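Local coordinates for protein DNMT2 (Spodoptera frugiperda, PDB 4H0N) that probably methylates cytosine 38 in the anticodon loop of tRNA(Asp), using S-adenosyl-L-methionine as methyl donor, and probably also cytosine in DNA, at residues 216-221 with 258-263. The protein carries 3 engineered substitutions. Sequence-based numbering, arbitrary orientation.
Sequences CAKVFD and KCYAAA. Engineered in segment 258-263: Ala261 (natural residue Glu), Ala262 (natural residue Glu).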
ATOM      1  N   CYS A 216      24.435   3.139 -10.644  1.00 50.60           N
ATOM      2  CA  CYS A 216      23.960   3.817  -9.440  1.00 51.77           C
ATOM      3  C   CYS A 216      24.079   2.942  -8.194  1.00 50.13           C
ATOM      4  O   CYS A 216      23.342   3.129  -7.224  1.00 44.91           O
ATOM      5  CB  CYS A 216      22.499   4.235  -9.604  1.00 52.30           C
ATOM      6  SG  CYS A 216      22.116   5.143 -11.097  1.00 62.67           S
ATOM      7  N   ALA A 217      25.007   1.993  -8.222  1.00 48.43           N
ATOM      8  CA  ALA A 217      25.137   1.007  -7.151  1.00 40.80           C
ATOM      9  C   ALA A 217      25.347   1.611  -5.761  1.00 40.51           C
ATOM     10  O   ALA A 217      25.024   0.980  -4.757  1.00 41.45           O
ATOM     11  CB  ALA A 217      26.251   0.019  -7.473  1.00 34.21           C
ATOM     12  N   LYS A 218      25.868   2.832  -5.702  1.00 34.66           N
ATOM     13  CA  LYS A 218      26.235   3.430  -4.423  1.00 35.25           C
ATOM     14  C   LYS A 218      25.050   3.710  -3.500  1.00 42.73           C
ATOM     15  O   LYS A 218      25.224   3.838  -2.288  1.00 52.20           O
ATOM     16  CB  LYS A 218      27.057   4.704  -4.630  1.00 44.74           C
ATOM     17  CG  LYS A 218      28.562   4.509  -4.481  1.00 50.40           C
ATOM     18  CD  LYS A 218      28.888   3.652  -3.258  1.00 55.69           C
ATOM     19  CE  LYS A 218      30.219   4.050  -2.623  1.00 69.02           C
ATOM     20  NZ  LYS A 218      30.907   2.895  -1.960  1.00 71.91           N
ATOM     21  N   VAL A 219      23.850   3.795  -4.063  1.00 37.46           N
ATOM     22  CA  VAL A 219      22.677   4.155  -3.269  1.00 36.73           C
ATOM     23  C   VAL A 219      21.641   3.041  -3.202  1.00 33.81           C
ATOM     24  O   VAL A 219      20.492   3.271  -2.826  1.00 37.36           O
ATOM     25  CB  VAL A 219      22.003   5.418  -3.813  1.00 43.64           C
ATOM     26  CG1 VAL A 219      22.888   6.633  -3.584  1.00 43.36           C
ATOM     27  CG2 VAL A 219      21.679   5.246  -5.292  1.00 48.20           C
ATOM     28  N   PHE A 220      22.050   1.838  -3.581  1.00 32.40           N
ATOM     29  CA  PHE A 220      21.196   0.670  -3.465  1.00 26.08           C
ATOM     30  C   PHE A 220      21.121   0.251  -2.012  1.00 25.51           C
ATOM     31  O   PHE A 220      22.102   0.361  -1.281  1.00 26.41           O
ATOM     32  CB  PHE A 220      21.769  -0.486  -4.282  1.00 37.47           C
ATOM     33  CG  PHE A 220      21.408  -0.440  -5.737  1.00 46.99           C
ATOM     34  CD1 PHE A 220      20.173   0.031  -6.145  1.00 57.29           C
ATOM     35  CD2 PHE A 220      22.302  -0.879  -6.698  1.00 49.91           C
ATOM     36  CE1 PHE A 220      19.837   0.066  -7.489  1.00 59.16           C
ATOM     37  CE2 PHE A 220      21.976  -0.840  -8.044  1.00 53.97           C
ATOM     38  CZ  PHE A 220      20.742  -0.365  -8.440  1.00 55.87           C
ATOM     39  N   ASP A 221      19.950  -0.214  -1.588  1.00 38.78           N
ATOM     40  CA  ASP A 221      19.843  -0.941  -0.330  1.00 38.47           C
ATOM     41  C   ASP A 221      19.722  -2.418  -0.643  1.00 28.37           C
ATOM     42  O   ASP A 221      18.769  -2.842  -1.292  1.00 30.95           O
ATOM     43  CB  ASP A 221      18.632  -0.509   0.490  1.00 34.40           C
ATOM     44  CG  ASP A 221      18.481  -1.332   1.763  1.00 37.25           C
ATOM     45  OD1 ASP A 221      17.381  -1.875   2.003  1.00 39.26           O
ATOM     46  OD2 ASP A 221      19.470  -1.447   2.519  1.00 39.80           O
ATOM     47  N   LYS A 258      33.230  -6.568  -0.199  1.00 45.17           N
ATOM     48  CA  LYS A 258      34.513  -6.624  -0.892  1.00 42.05           C
ATOM     49  C   LYS A 258      34.390  -5.964  -2.260  1.00 36.57           C
ATOM     50  O   LYS A 258      35.274  -5.215  -2.683  1.00 37.43           O
ATOM     51  CB  LYS A 258      34.976  -8.074  -1.045  1.00 47.82           C
ATOM     52  CG  LYS A 258      36.447  -8.228  -1.405  1.00 61.82           C
ATOM     53  CD  LYS A 258      36.852  -9.702  -1.437  1.00 69.51           C
ATOM     54  CE  LYS A 258      38.341  -9.884  -1.164  1.00 72.97           C
ATOM     55  NZ  LYS A 258      38.770 -11.305  -1.325  1.00 70.60           N
ATOM     56  N   CYS A 259      33.281  -6.239  -2.940  1.00 33.56           N
ATOM     57  CA  CYS A 259      33.025  -5.666  -4.251  1.00 34.10           C
ATOM     58  C   CYS A 259      32.925  -4.153  -4.152  1.00 41.68           C
ATOM     59  O   CYS A 259      33.536  -3.430  -4.939  1.00 48.64           O
ATOM     60  CB  CYS A 259      31.735  -6.228  -4.838  1.00 29.85           C
ATOM     61  SG  CYS A 259      31.214  -5.439  -6.379  1.00 34.26           S
ATOM     62  N   TYR A 260      32.158  -3.680  -3.174  1.00 30.77           N
ATOM     63  CA  TYR A 260      32.006  -2.250  -2.936  1.00 36.47           C
ATOM     64  C   TYR A 260      33.347  -1.571  -2.679  1.00 41.20           C
ATOM     65  O   TYR A 260      33.567  -0.442  -3.114  1.00 51.88           O
ATOM     66  CB  TYR A 260      31.059  -1.996  -1.763  1.00 40.85           C
ATOM     67  CG  TYR A 260      29.630  -1.722  -2.172  1.00 39.01           C
ATOM     68  CD1 TYR A 260      29.242  -0.461  -2.599  1.00 48.09           C
ATOM     69  CD2 TYR A 260      28.668  -2.720  -2.121  1.00 39.34           C
ATOM     70  CE1 TYR A 260      27.933  -0.203  -2.974  1.00 48.65           C
ATOM     71  CE2 TYR A 260      27.360  -2.473  -2.489  1.00 41.17           C
ATOM     72  CZ  TYR A 260      26.998  -1.213  -2.914  1.00 45.97           C
ATOM     73  OH  TYR A 260      25.696  -0.965  -3.281  1.00 50.35           O
ATOM     74  N   ALA A 261      34.237  -2.262  -1.971  1.00 35.60           N
ATOM     75  CA  ALA A 261      35.567  -1.737  -1.685  1.00 38.86           C
ATOM     76  C   ALA A 261      36.423  -1.702  -2.945  1.00 42.16           C
ATOM     77  O   ALA A 261      37.096  -0.710  -3.224  1.00 42.93           O
ATOM     78  CB  ALA A 261      36.244  -2.569  -0.612  1.00 41.04           C
ATOM     79  N   ALA A 262      36.397  -2.796  -3.701  1.00 47.58           N
ATOM     80  CA  ALA A 262      37.166  -2.888  -4.933  1.00 50.62           C
ATOM     81  C   ALA A 262      36.648  -1.890  -5.969  1.00 52.96           C
ATOM     82  O   ALA A 262      37.415  -1.355  -6.764  1.00 59.72           O
ATOM     83  CB  ALA A 262      37.125  -4.306  -5.478  1.00 41.91           C
ATOM     84  N   ALA A 263      35.344  -1.632  -5.944  1.00 45.44           N
ATOM     85  CA  ALA A 263      34.740  -0.659  -6.847  1.00 43.46           C
ATOM     86  C   ALA A 263      35.039   0.769  -6.411  1.00 44.71           C
ATOM     87  O   ALA A 263      34.831   1.710  -7.175  1.00 43.62           O
ATOM     88  CB  ALA A 263      33.248  -0.871  -6.933  1.00 33.14           C
TER
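The CA atoms of Lys218 and Tyr260 are the nearest pair across the two segments, yet stand 8.2 Å apart, so side chains bridge the space between the short 3-10 turn at 217-218 and the last turns of helix 253-262. Tyr260 does most of this, reaching across from the helix until its hydroxyl donates a hydrogen bond to the carbonyl oxygen of Ala217 (OH to O, 2.5 Å). The donor stands 35° out of the carbonyl plane, with a C=O...OH angle of 143°. The same oxygen also accepts a weak backbone hydrogen bond from Phe220 N, and Phe220 CB lies 4.1 Å from Tyr260 OH. Lys218 runs antiparallel to the tyrosine side chain; its CB points away from the helix, but bends at chi2 (-44°) and chi3 bring its outer part back to the ring edge. There Lys218 CD lies in the ring plane, 4.0 Å from Tyr260 CE1, and Lys218 NZ is 3.8 Å from Tyr260 CD1. Phe277 of helix 271-278 packs edge-to-face with Tyr260 and also touches Ala217. A phenylalanine in place of Tyr260 would probably leave the Ala217 carbonyl without its hydroxyl donor. Far from the cofactor pocket, the contact thus joins loop to helix through one polar bond at the end of an aromatic ring, with a lysine's CD and NZ along its edge.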